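Local atomic coordinates of putative flagellar protein FliS (Parabacteroides merdae ATCC 43184, PDB entry 4YOK), a protein that is of unknown function but pairs an N-terminal prealbumin-like beta domain with a C-terminal beta domain of the E-set clan. Residues 19-24 and 101-106; 30-35 and 192-197; 49-52 and 56-59; 120-125 and 129-134; 136-141 and 173-178. All blocks are in the same frame, centred on the assembly; numbering follows the deposited sequence.

Contact 1: residues 19-24 and 101-106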
# COMPACT_ATOMS: atom_id res chain seq x y z
N GLN A 19 13.34 -0.66 -4.70
CA GLN A 19 14.20 -0.55 -5.90
C GLN A 19 13.74 0.64 -6.74
O GLN A 19 13.65 0.54 -7.96
CB GLN A 19 14.19 -1.88 -6.71
CG GLN A 19 14.76 -3.03 -5.90
CD GLN A 19 14.94 -4.28 -6.71
OE1 GLN A 19 14.14 -4.62 -7.60
NE2 GLN A 19 15.96 -5.04 -6.35
N GLY A 20 13.38 1.73 -6.05
CA GLY A 20 12.92 2.96 -6.68
C GLY A 20 11.47 3.04 -7.12
O GLY A 20 11.03 4.13 -7.51
N GLN A 21 10.70 1.91 -7.06
CA GLN A 21 9.29 1.87 -7.49
C GLN A 21 8.33 2.06 -6.31
O GLN A 21 8.51 1.41 -5.28
CB GLN A 21 9.00 0.54 -8.21
CG GLN A 21 7.74 0.58 -9.08
CD GLN A 21 7.38 -0.76 -9.68
OE1 GLN A 21 7.19 -1.77 -8.98
NE2 GLN A 21 7.23 -0.80 -11.00
N ALA A 22 7.32 2.95 -6.45
CA ALA A 22 6.36 3.22 -5.36
C ALA A 22 5.52 1.97 -5.09
O ALA A 22 5.23 1.19 -5.98
CB ALA A 22 5.47 4.41 -5.70
N LEU A 23 5.26 1.72 -3.83
CA LEU A 23 4.48 0.57 -3.41
C LEU A 23 3.02 0.93 -3.41
O LEU A 23 2.67 2.07 -3.10
CB LEU A 23 4.90 0.11 -2.00
CG LEU A 23 6.36 -0.32 -1.82
CD1 LEU A 23 6.54 -0.91 -0.44
CD2 LEU A 23 6.79 -1.29 -2.92
N ASN A 24 2.17 -0.07 -3.71
CA ASN A 24 0.71 0.06 -3.71
C ASN A 24 0.20 -0.49 -2.36
O ASN A 24 0.44 -1.65 -2.04
CB ASN A 24 0.17 -0.73 -4.90
CG ASN A 24 0.75 -0.27 -6.22
OD1 ASN A 24 1.68 -0.86 -6.80
ND2 ASN A 24 0.32 0.86 -6.66
N TYR A 101 7.77 -8.11 1.76
CA TYR A 101 7.81 -9.59 1.83
C TYR A 101 7.59 -10.15 0.42
O TYR A 101 8.29 -11.06 -0.00
CB TYR A 101 6.71 -10.10 2.78
CG TYR A 101 6.95 -9.72 4.21
CD1 TYR A 101 8.05 -10.22 4.91
CD2 TYR A 101 6.12 -8.80 4.86
CE1 TYR A 101 8.32 -9.82 6.22
CE2 TYR A 101 6.35 -8.45 6.20
CZ TYR A 101 7.44 -8.97 6.87
OH TYR A 101 7.70 -8.61 8.17
N PHE A 102 6.62 -9.57 -0.29
CA PHE A 102 6.20 -9.95 -1.64
C PHE A 102 5.96 -8.74 -2.53
O PHE A 102 5.65 -7.65 -2.05
CB PHE A 102 4.88 -10.76 -1.59
CG PHE A 102 5.00 -12.05 -0.81
CD1 PHE A 102 5.60 -13.17 -1.38
CD2 PHE A 102 4.58 -12.12 0.52
CE1 PHE A 102 5.78 -14.35 -0.63
CE2 PHE A 102 4.74 -13.30 1.26
CZ PHE A 102 5.36 -14.40 0.68
N MSE A 103 6.10 -8.94 -3.83
CA MSE A 103 5.77 -7.96 -4.85
C MSE A 103 4.79 -8.63 -5.83
O MSE A 103 4.94 -9.81 -6.15
CB MSE A 103 7.02 -7.41 -5.59
CG MSE A 103 7.90 -6.52 -4.71
SE MSE A 103 7.08 -4.77 -4.23
CE MSE A 103 7.13 -3.97 -6.01
N ILE A 104 3.80 -7.87 -6.29
CA ILE A 104 2.82 -8.30 -7.28
C ILE A 104 3.22 -7.64 -8.59
O ILE A 104 3.54 -6.46 -8.59
CB ILE A 104 1.37 -7.89 -6.85
CG1 ILE A 104 0.97 -8.50 -5.50
CG2 ILE A 104 0.34 -8.23 -7.94
CD1 ILE A 104 -0.25 -7.80 -4.84
N SER A 105 3.20 -8.40 -9.69
CA SER A 105 3.53 -7.84 -11.01
C SER A 105 2.71 -8.52 -12.10
O SER A 105 2.02 -9.50 -11.82
CB SER A 105 5.02 -8.01 -11.30
OG SER A 105 5.35 -9.38 -11.44
N ASN A 106 2.77 -7.98 -13.34
CA ASN A 106 2.11 -8.52 -14.54
C ASN A 106 0.60 -8.74 -14.33
O ASN A 106 0.05 -9.73 -14.80
CB ASN A 106 2.80 -9.83 -14.96
CG ASN A 106 2.60 -10.21 -16.40
OD1 ASN A 106 2.41 -9.36 -17.29
ND2 ASN A 106 2.63 -11.52 -16.67
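Leu23 and Met103 make the tight half of this contact. Residue 103 is a selenomethionine, and its SE atom lies 3.7 Å from Leu23 CD2. The methyl Met103 CE follows at 4.1 Å from the same Leu23 CD2. A single branch of the leucine therefore does the touching. The two side chains cross at about a right angle. Met103 reaches this place by folding. Its chain bends at chi2 (-69°) and again at chi3 (-70°), which swings SE and CE toward the other segment. Leu23 is buried and also packs on Val16, Tyr18 and Val98. Tyr18 touches Met103 as well.

The contact lies where the two domains meet. Strand 21-22 pairs antiparallel with strand 9-18 in the N-terminal, prealbumin-like domain. Strand 102-111 is an outer strand of a sheet in the C-terminal domain. No hydrogen bond joins the two segments. Their closest CA atoms, those of Leu23 and Met103, are 8.7 Å apart, and side chains alone span the gap.

The other half is loose and faces solvent. Gln21 is exposed and was modelled in two conformers. In one of them CG is anti to the backbone N (chi1 -161°) and the chain runs on extended. This places Gln21 OE1 3.7 Å from Met103 CE, a plain contact of an oxygen with a methyl. The second conformer makes this touch doubtful. Nearby, the turn at Gln19 and Gly20 is tied by its backbone N atoms to the Glu97 carboxylate.

Contact 2: residues 30-35 and 192-197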
# COMPACT_ATOMS: atom_id res chain seq x y z
N GLU A 30 -5.85 5.19 8.27
CA GLU A 30 -4.53 5.29 8.94
C GLU A 30 -3.84 3.90 8.96
O GLU A 30 -3.08 3.59 9.88
CB GLU A 30 -4.67 5.84 10.37
CG GLU A 30 -5.46 7.14 10.43
CD GLU A 30 -5.52 7.78 11.81
OE1 GLU A 30 -5.36 7.06 12.82
OE2 GLU A 30 -5.77 9.00 11.86
N ALA A 31 -4.11 3.08 7.94
CA ALA A 31 -3.58 1.71 7.87
C ALA A 31 -2.05 1.66 7.88
O ALA A 31 -1.48 0.80 8.57
CB ALA A 31 -4.10 1.01 6.65
N VAL A 32 -1.40 2.56 7.11
CA VAL A 32 0.06 2.60 6.98
C VAL A 32 0.58 3.98 7.34
O VAL A 32 0.14 4.99 6.76
CB VAL A 32 0.52 2.15 5.57
CG1 VAL A 32 2.05 2.16 5.45
CG2 VAL A 32 -0.03 0.77 5.22
N GLN A 33 1.50 4.02 8.32
CA GLN A 33 2.08 5.25 8.81
C GLN A 33 3.58 5.24 8.81
O GLN A 33 4.20 4.19 8.99
CB GLN A 33 1.61 5.52 10.25
CG GLN A 33 0.11 5.77 10.35
CD GLN A 33 -0.40 5.76 11.77
OE1 GLN A 33 -1.30 4.99 12.13
NE2 GLN A 33 0.15 6.62 12.61
N LEU A 34 4.15 6.43 8.66
CA LEU A 34 5.59 6.67 8.83
C LEU A 34 5.75 7.65 9.96
O LEU A 34 4.77 8.25 10.40
CB LEU A 34 6.26 7.19 7.55
CG LEU A 34 6.10 6.37 6.27
CD1 LEU A 34 6.75 7.07 5.13
CD2 LEU A 34 6.64 4.94 6.43
N GLN A 35 6.97 7.82 10.45
CA GLN A 35 7.19 8.76 11.55
C GLN A 35 8.32 9.68 11.21
O GLN A 35 9.30 9.25 10.63
CB GLN A 35 7.47 8.00 12.86
CG GLN A 35 6.23 7.26 13.39
CD GLN A 35 6.55 6.51 14.64
OE1 GLN A 35 7.24 5.49 14.62
NE2 GLN A 35 6.10 7.03 15.76
N ALA A 192 2.44 -10.38 9.08
CA ALA A 192 2.34 -8.94 8.77
C ALA A 192 0.97 -8.40 9.17
O ALA A 192 -0.00 -9.14 9.19
CB ALA A 192 2.58 -8.69 7.29
N ASP A 193 0.90 -7.09 9.42
CA ASP A 193 -0.35 -6.41 9.80
C ASP A 193 -1.09 -5.78 8.61
O ASP A 193 -2.19 -5.25 8.78
CB ASP A 193 -0.01 -5.30 10.82
CG ASP A 193 0.60 -4.02 10.23
OD1 ASP A 193 1.28 -4.10 9.17
OD2 ASP A 193 0.42 -2.96 10.83
N GLN A 194 -0.43 -5.73 7.43
CA GLN A 194 -0.94 -5.05 6.25
C GLN A 194 -0.52 -5.78 5.00
O GLN A 194 0.57 -6.35 4.97
CB GLN A 194 -0.36 -3.61 6.19
CG GLN A 194 -1.10 -2.57 7.06
CD GLN A 194 -2.53 -2.42 6.62
OE1 GLN A 194 -2.84 -2.27 5.43
NE2 GLN A 194 -3.45 -2.56 7.57
N ALA A 195 -1.36 -5.75 3.97
CA ALA A 195 -1.04 -6.38 2.69
C ALA A 195 -0.32 -5.41 1.75
O ALA A 195 -0.36 -4.17 1.95
CB ALA A 195 -2.34 -6.86 2.02
N ILE A 196 0.28 -5.96 0.68
CA ILE A 196 0.79 -5.22 -0.48
C ILE A 196 -0.25 -5.43 -1.56
O ILE A 196 -0.92 -6.47 -1.57
CB ILE A 196 2.23 -5.62 -0.92
CG1 ILE A 196 2.83 -4.56 -1.90
CG2 ILE A 196 2.28 -7.04 -1.51
CD1 ILE A 196 4.15 -4.04 -1.52
N TYR A 197 -0.45 -4.45 -2.42
CA TYR A 197 -1.47 -4.53 -3.45
C TYR A 197 -0.91 -4.26 -4.84
O TYR A 197 0.22 -3.80 -5.01
CB TYR A 197 -2.56 -3.48 -3.14
CG TYR A 197 -3.33 -3.68 -1.84
CD1 TYR A 197 -2.84 -3.19 -0.63
CD2 TYR A 197 -4.57 -4.31 -1.83
CE1 TYR A 197 -3.55 -3.35 0.56
CE2 TYR A 197 -5.28 -4.49 -0.65
CZ TYR A 197 -4.76 -4.02 0.54
OH TYR A 197 -5.47 -4.16 1.69
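Ala31 and Gln194 mark the nearest approach of the two backbones, which stay 7.4 Å apart between Ala31 CA and Gln194 CA and share no hydrogen bond. The Gln194 side chain fills the interval. Its chain bends at chi2 (-62°), which turns the amide toward Ala31. The Ala31 methyl sits evenly against that amide, with Ala31 CB 3.7 Å from both Gln194 OE1 and Gln194 NE2. Lower on the chain, Gln194 CG lies 3.7 Å from Ala31 O. The same Gln194 CG meets Val32 CG2 at 4.0 Å. Gln194 thus acts here through its carbons and the body of its amide. With an alanine here, Ala31 and Val32 would probably lose their partner and a gap would open at this point of the domain interface.

Asn74 secures the place from the side: its ND2 bonds to Ala31 O and to Asp193 OD2, one from each segment. Gln194 also packs on Arg26. Val32 is buried against Trp77, and its backbone pairs with Val51, next to strand 47-50. On the C-terminal side, Ile196 pairs with Val187 of strand 182-189, and the Tyr197 backbone bonds to Asn24.

Contact 3: residues 49-52 and 56-59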
# COMPACT_ATOMS: atom_id res chain seq x y z
N VAL A 49 2.83 10.41 9.77
CA VAL A 49 2.40 10.75 8.40
C VAL A 49 1.71 9.51 7.85
O VAL A 49 2.17 8.39 8.09
CB VAL A 49 3.44 11.35 7.41
CG1 VAL A 49 3.99 12.69 7.92
CG2 VAL A 49 4.56 10.39 7.10
N PHE A 50 0.59 9.70 7.19
CA PHE A 50 -0.21 8.59 6.71
C PHE A 50 0.09 8.40 5.22
O PHE A 50 0.14 9.37 4.46
CB PHE A 50 -1.70 8.84 7.05
CG PHE A 50 -1.86 9.27 8.51
CD1 PHE A 50 -1.73 10.60 8.88
CD2 PHE A 50 -2.04 8.32 9.51
CE1 PHE A 50 -1.76 10.98 10.23
CE2 PHE A 50 -2.11 8.71 10.86
CZ PHE A 50 -1.98 10.03 11.21
N VAL A 51 0.40 7.17 4.83
CA VAL A 51 0.78 6.85 3.46
C VAL A 51 -0.48 6.58 2.62
O VAL A 51 -1.41 5.94 3.10
CB VAL A 51 1.79 5.67 3.46
CG1 VAL A 51 2.24 5.34 2.05
CG2 VAL A 51 3.01 5.98 4.34
N GLY A 52 -0.52 7.11 1.40
CA GLY A 52 -1.67 6.94 0.50
C GLY A 52 -1.65 5.62 -0.24
O GLY A 52 -0.70 4.85 -0.12
N THR A 56 2.43 7.39 -1.52
CA THR A 56 2.89 8.76 -1.34
C THR A 56 2.40 9.33 -0.02
O THR A 56 1.40 8.88 0.53
CB THR A 56 2.43 9.67 -2.51
OG1 THR A 56 1.01 9.80 -2.46
CG2 THR A 56 2.85 9.17 -3.88
N PHE A 57 3.06 10.38 0.43
CA PHE A 57 2.71 11.11 1.63
C PHE A 57 3.13 12.57 1.43
O PHE A 57 4.01 12.87 0.61
CB PHE A 57 3.35 10.49 2.90
CG PHE A 57 4.85 10.22 2.81
CD1 PHE A 57 5.33 9.03 2.29
CD2 PHE A 57 5.77 11.18 3.22
CE1 PHE A 57 6.71 8.79 2.18
CE2 PHE A 57 7.15 10.95 3.11
CZ PHE A 57 7.61 9.75 2.58
N SER A 58 2.43 13.49 2.10
CA SER A 58 2.76 14.91 2.04
C SER A 58 2.45 15.54 3.38
O SER A 58 1.51 15.13 4.07
CB SER A 58 2.04 15.63 0.91
OG SER A 58 0.65 15.76 1.15
N ALA A 59 3.31 16.47 3.79
CA ALA A 59 3.15 17.13 5.08
C ALA A 59 3.64 18.55 5.00
O ALA A 59 4.67 18.80 4.37
CB ALA A 59 3.95 16.37 6.15
O HOH W 1 0.47 12.15 3.94
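Val49 and Phe57 meet inside the N-terminal prealbumin-like domain, where the chain passes from one sheet to another. Strand 47-50 edges one sheet, and strand 56-62 belongs to the sheet built on strand 9-18. A short loop joins them, and the two segments run 145° apart. The side chains that meet are apolar. Val49 CG2 lies 4.1 Å from Phe57 CD2. The other methyl of the same valine, Val49 CG1, is 4.1 Å from Ala59 CB. Val51 CG2 adds a looser touch, 4.3 Å from Phe57 CD1. The ring thus has a valine at each of its CD atoms. Phe57 CG stands between the backbone N and the carbonyl carbon (chi1 50°), a crowded position that carries the ring toward 49-52.

Further out, Leu34 of strand 33-37 packs on Val49, Val51 and Phe57 alike. Val16 of strand 9-18 also touches Phe57. Thr56 leaves the backbone away from 49-52, and its hydroxyl bonds to Asp54 OD1 in the loop.

The backbones separate as the strands part, and one water fills in. It donates to Phe50 O at 2.8 Å and accepts from Ser58 N at 3.0 Å. Only one direct bond joins the segments, at the loop end. Gly52 N donates to Thr56 O over 2.8 Å, nearly straight, with an N-H...O angle of 168°.

Contact 4: residues 120-125 and 129-134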
# COMPACT_ATOMS: atom_id res chain seq x y z
N PHE A 120 -1.78 -12.87 -12.38
CA PHE A 120 -0.65 -12.04 -11.95
C PHE A 120 0.45 -12.90 -11.39
O PHE A 120 0.29 -14.12 -11.26
CB PHE A 120 -1.08 -10.95 -10.91
CG PHE A 120 -1.82 -11.49 -9.70
CD1 PHE A 120 -3.19 -11.73 -9.75
CD2 PHE A 120 -1.17 -11.65 -8.49
CE1 PHE A 120 -3.87 -12.20 -8.64
CE2 PHE A 120 -1.86 -12.11 -7.36
CZ PHE A 120 -3.20 -12.43 -7.45
N MSE A 121 1.60 -12.28 -11.13
CA MSE A 121 2.76 -12.94 -10.55
C MSE A 121 3.00 -12.45 -9.13
O MSE A 121 2.92 -11.24 -8.87
CB MSE A 121 4.00 -12.66 -11.41
CG MSE A 121 3.98 -13.40 -12.72
SE MSE A 121 5.13 -14.94 -12.54
CE MSE A 121 6.86 -13.97 -12.28
N ILE A 122 3.29 -13.37 -8.23
CA ILE A 122 3.65 -13.06 -6.84
C ILE A 122 5.10 -13.44 -6.71
O ILE A 122 5.45 -14.63 -6.84
CB ILE A 122 2.77 -13.74 -5.77
CG1 ILE A 122 1.30 -13.28 -5.89
CG2 ILE A 122 3.35 -13.47 -4.35
CD1 ILE A 122 0.31 -14.19 -5.11
N ASN A 123 5.95 -12.45 -6.51
CA ASN A 123 7.39 -12.62 -6.36
C ASN A 123 7.76 -12.54 -4.89
O ASN A 123 7.49 -11.52 -4.25
CB ASN A 123 8.12 -11.52 -7.16
CG ASN A 123 7.58 -11.38 -8.57
OD1 ASN A 123 7.75 -12.27 -9.39
ND2 ASN A 123 6.79 -10.33 -8.84
N ARG A 124 8.41 -13.59 -4.37
CA ARG A 124 8.87 -13.60 -2.98
C ARG A 124 10.19 -12.84 -2.88
O ARG A 124 11.17 -13.19 -3.56
CB ARG A 124 9.02 -15.04 -2.45
CG ARG A 124 9.39 -15.08 -0.96
CD ARG A 124 9.49 -16.49 -0.37
NE ARG A 124 10.40 -17.32 -1.14
CZ ARG A 124 10.04 -18.44 -1.76
NH1 ARG A 124 8.79 -18.88 -1.69
NH2 ARG A 124 10.93 -19.15 -2.45
N ILE A 125 10.21 -11.77 -2.09
CA ILE A 125 11.41 -10.94 -1.88
C ILE A 125 12.18 -11.43 -0.65
O ILE A 125 13.42 -11.50 -0.69
CB ILE A 125 11.05 -9.42 -1.77
CG1 ILE A 125 10.22 -8.91 -3.00
CG2 ILE A 125 12.26 -8.53 -1.51
CD1 ILE A 125 10.86 -9.07 -4.42
N ALA A 129 9.53 -15.71 3.91
CA ALA A 129 8.15 -15.22 3.97
C ALA A 129 7.19 -16.22 3.35
O ALA A 129 7.52 -16.91 2.38
CB ALA A 129 8.04 -13.87 3.27
N LYS A 130 5.97 -16.27 3.92
CA LYS A 130 4.90 -17.16 3.48
C LYS A 130 3.65 -16.34 3.22
O LYS A 130 3.39 -15.38 3.96
CB LYS A 130 4.61 -18.25 4.53
CG LYS A 130 5.76 -19.22 4.82
CD LYS A 130 6.10 -20.14 3.64
CE LYS A 130 7.30 -21.03 3.89
NZ LYS A 130 6.95 -22.22 4.71
N ILE A 131 2.84 -16.75 2.26
CA ILE A 131 1.59 -16.03 1.95
C ILE A 131 0.48 -16.48 2.91
O ILE A 131 0.24 -17.67 3.04
CB ILE A 131 1.14 -16.20 0.47
CG1 ILE A 131 2.21 -15.69 -0.52
CG2 ILE A 131 -0.24 -15.54 0.22
CD1 ILE A 131 2.04 -16.17 -1.94
N SER A 132 -0.18 -15.52 3.58
CA SER A 132 -1.31 -15.78 4.48
C SER A 132 -2.62 -15.83 3.64
O SER A 132 -3.36 -16.82 3.69
CB SER A 132 -1.39 -14.71 5.56
OG SER A 132 -2.57 -14.87 6.33
N ARG A 133 -2.84 -14.79 2.81
CA ARG A 133 -4.00 -14.78 1.93
C ARG A 133 -3.78 -13.86 0.75
O ARG A 133 -2.97 -12.93 0.81
CB ARG A 133 -5.31 -14.40 2.67
CG ARG A 133 -5.35 -13.03 3.29
CD ARG A 133 -6.71 -12.80 3.90
NE ARG A 133 -6.81 -11.47 4.50
CZ ARG A 133 -6.78 -11.23 5.81
NH1 ARG A 133 -6.67 -12.23 6.68
NH2 ARG A 133 -6.89 -9.99 6.26
N VAL A 134 -4.51 -14.16 -0.33
CA VAL A 134 -4.57 -13.37 -1.55
C VAL A 134 -6.03 -12.89 -1.66
O VAL A 134 -6.96 -13.67 -1.43
CB VAL A 134 -4.09 -14.18 -2.77
CG1 VAL A 134 -4.26 -13.38 -4.05
CG2 VAL A 134 -2.62 -14.58 -2.59
O HOH W 2 6.68 -18.29 0.19
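In the core between two sheets of the C-terminal domain, Phe120 and Ile122 face Ile131 and Val134. Strand 120-124 lies in one sheet and strand 131-134 in another. Their axes come within 11.5 Å at 162°, so the strands run nearly antiparallel without pairing. Side chains fill the space between them. Val134 CG1 sits at the edge of the Phe120 ring, in its plane, 3.7 Å from Phe120 CZ. Ile122 meets both partners tip to tip. Its CG2 lies 3.8 Å from Ile131 CD1. Its CD1 lies 3.9 Å from Val134 CG2. The ethyl arm of Ile122 has CG1 anti to the carbonyl carbon (chi1 -62°), while the CG2 methyl takes the place anti to the backbone N; the CG2 methyl meets Ile131, while the ethyl arm reaches Val134 and also nears Ile131 CD1.

A classic beta bulge interrupts the second strand. Ser132 and Arg133 both face Leu188 of strand 182-189. The extra residue explains why Ile131 and Val134, three positions apart, both point into the core. Phe102 closes one flank, packing on Ile122 and Ile131.

The end near Arg124 is polar. Arg124 CD passes 3.4 Å from Ala129 O. Its guanidinium reaches the same carbonyl through a water, which accepts from Arg124 NH1 at 2.9 Å and donates to Ala129 O at 2.7 Å. Arg124 also rests on Phe102 and Pro160.

Contact 5: residues 136-141 and 173-178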
# COMPACT_ATOMS: atom_id res chain seq x y z
N LEU A 136 -9.04 -10.72 -3.93
CA LEU A 136 -9.59 -10.16 -5.17
C LEU A 136 -10.62 -9.15 -4.73
O LEU A 136 -11.50 -9.50 -3.95
CB LEU A 136 -10.17 -11.27 -6.06
CG LEU A 136 -9.24 -11.80 -7.17
CD1 LEU A 136 -7.93 -12.33 -6.62
CD2 LEU A 136 -9.95 -12.79 -8.07
N LEU A 137 -10.45 -7.88 -5.14
CA LEU A 137 -11.30 -6.79 -4.68
C LEU A 137 -11.90 -5.97 -5.80
O LEU A 137 -11.25 -5.74 -6.82
CB LEU A 137 -10.46 -5.82 -3.80
CG LEU A 137 -9.66 -6.44 -2.65
CD1 LEU A 137 -8.54 -5.50 -2.17
CD2 LEU A 137 -10.58 -6.84 -1.50
N LEU A 138 -13.14 -5.50 -5.57
CA LEU A 138 -13.81 -4.56 -6.46
C LEU A 138 -14.35 -3.41 -5.61
O LEU A 138 -14.75 -3.63 -4.46
CB LEU A 138 -14.96 -5.17 -7.28
CG LEU A 138 -14.57 -6.24 -8.32
CD1 LEU A 138 -15.80 -7.03 -8.78
CD2 LEU A 138 -13.87 -5.61 -9.54
N SER A 139 -14.33 -2.20 -6.17
CA SER A 139 -14.86 -1.03 -5.48
C SER A 139 -15.64 -0.16 -6.47
O SER A 139 -15.31 -0.16 -7.65
CB SER A 139 -13.70 -0.23 -4.87
OG SER A 139 -14.20 0.97 -4.27
N LYS A 140 -16.65 0.60 -5.98
CA LYS A 140 -17.38 1.61 -6.75
C LYS A 140 -16.56 2.91 -6.90
O LYS A 140 -17.00 3.83 -7.61
CB LYS A 140 -18.69 2.02 -6.02
CG LYS A 140 -19.82 1.02 -6.06
CD LYS A 140 -21.12 1.66 -5.58
CE LYS A 140 -21.20 1.86 -4.08
NZ LYS A 140 -22.61 1.99 -3.62
N THR A 141 -15.51 3.06 -6.07
CA THR A 141 -14.69 4.28 -6.02
C THR A 141 -13.23 3.98 -6.31
O THR A 141 -12.83 2.82 -6.34
CB THR A 141 -14.81 5.00 -4.63
OG1 THR A 141 -13.94 4.37 -3.70
CG2 THR A 141 -16.24 5.05 -4.09
N THR A 173 -25.75 -7.80 -6.85
CA THR A 173 -26.51 -6.65 -7.37
C THR A 173 -25.76 -5.35 -7.28
O THR A 173 -25.97 -4.49 -8.13
CB THR A 173 -27.88 -6.52 -6.67
OG1 THR A 173 -27.69 -6.41 -5.25
CG2 THR A 173 -28.82 -7.66 -7.00
N GLU A 174 -24.89 -5.17 -6.26
CA GLU A 174 -24.11 -3.94 -6.08
C GLU A 174 -23.13 -3.72 -7.24
O GLU A 174 -22.99 -2.60 -7.71
CB GLU A 174 -23.36 -3.96 -4.73
CG GLU A 174 -24.28 -3.73 -3.54
CD GLU A 174 -25.13 -2.48 -3.60
OE1 GLU A 174 -24.56 -1.36 -3.66
OE2 GLU A 174 -26.38 -2.61 -3.61
N ILE A 175 -22.48 -4.81 -7.73
CA ILE A 175 -21.55 -4.73 -8.87
C ILE A 175 -22.33 -4.29 -10.16
O ILE A 175 -21.90 -3.38 -10.85
CB ILE A 175 -20.80 -6.10 -9.08
CG1 ILE A 175 -19.78 -6.33 -7.91
CG2 ILE A 175 -20.06 -6.12 -10.46
CD1 ILE A 175 -19.30 -7.75 -7.72
N VAL A 176 -23.48 -4.93 -10.43
CA VAL A 176 -24.34 -4.66 -11.59
C VAL A 176 -24.81 -3.18 -11.56
O VAL A 176 -24.80 -2.51 -12.59
CB VAL A 176 -25.52 -5.66 -11.66
CG1 VAL A 176 -26.43 -5.37 -12.86
CG2 VAL A 176 -25.02 -7.10 -11.71
N LYS A 177 -25.15 -2.67 -10.36
CA LYS A 177 -25.64 -1.29 -10.13
C LYS A 177 -24.56 -0.21 -10.20
O LYS A 177 -24.89 0.96 -10.39
CB LYS A 177 -26.28 -1.20 -8.74
CG LYS A 177 -27.73 -1.65 -8.65
CD LYS A 177 -28.15 -2.03 -7.21
CE LYS A 177 -28.01 -0.91 -6.19
NZ LYS A 177 -28.63 -1.27 -4.89
N ALA A 178 -23.31 -0.57 -9.93
CA ALA A 178 -22.18 0.37 -9.86
C ALA A 178 -22.01 1.19 -11.16
O ALA A 178 -21.94 0.61 -12.23
CB ALA A 178 -20.91 -0.39 -9.55
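Lys140 bends at chi3 (-75°) and Glu174 at chi2 (-54°), and the two bends bring their charged ends to the same place. Lys140 NZ and Glu174 OE1 are 3.9 Å apart, a long salt bridge. The second carboxylate oxygen is held more closely. Lys177 NZ, one turn along the helix, donates to Glu174 OE2 at 2.9 Å from the syn side, 24° out of the carboxylate plane. Glu174 thus stands between two lysines in a small network at the surface. A glutamine in its place would probably leave Lys140 and Lys177, whose NZ atoms are 7.0 Å apart, without the negative charge that balances them.

The helix 173-177 is the sole helix of this otherwise beta-rich chain. It lies on the connection from strand 161-168 to strand 182-189 in the C-terminal domain and packs beside the end of strand 131-139. Apart from these charges the contact is apolar. Leu138 CD1 meets Ile175 CD1 at 3.7 Å, the two side chains crossing at about a right angle. Ile175 also packs on Tyr151, and Leu138 on Met116. Past the helix, Ala178 CB rests 3.9 Å from Lys140 CG, so the lysine stem packs while its tip makes only the long pairing.

The strand ends in an ST turn. Thr141 N donates to Ser139 OG at 3.1 Å, and the Ser139 hydroxyl also bonds to Phe143 O.

Contacts 1 and 2 both join the N-terminal domain to the C-terminal one. They touch through Asn24 O and Tyr197 N, and neither has a direct hydrogen bond between its own segments. Contacts 2 and 4 are buried; contacts 1 and 3 are only partly so. Contacts 3 and 4 each work inside one domain, their centres about 25 Å apart, and each links two sheets with apolar side chains and a bridging water. Contact 3 is the one with a direct backbone bond. Contact 4 shares strand 131-139 with contact 5, and its strand 120-124 pairs with that of contact 1. Contact 5, farthest from the chain centre, sets exposed lysines and their charge pairs beside a small buried apolar part.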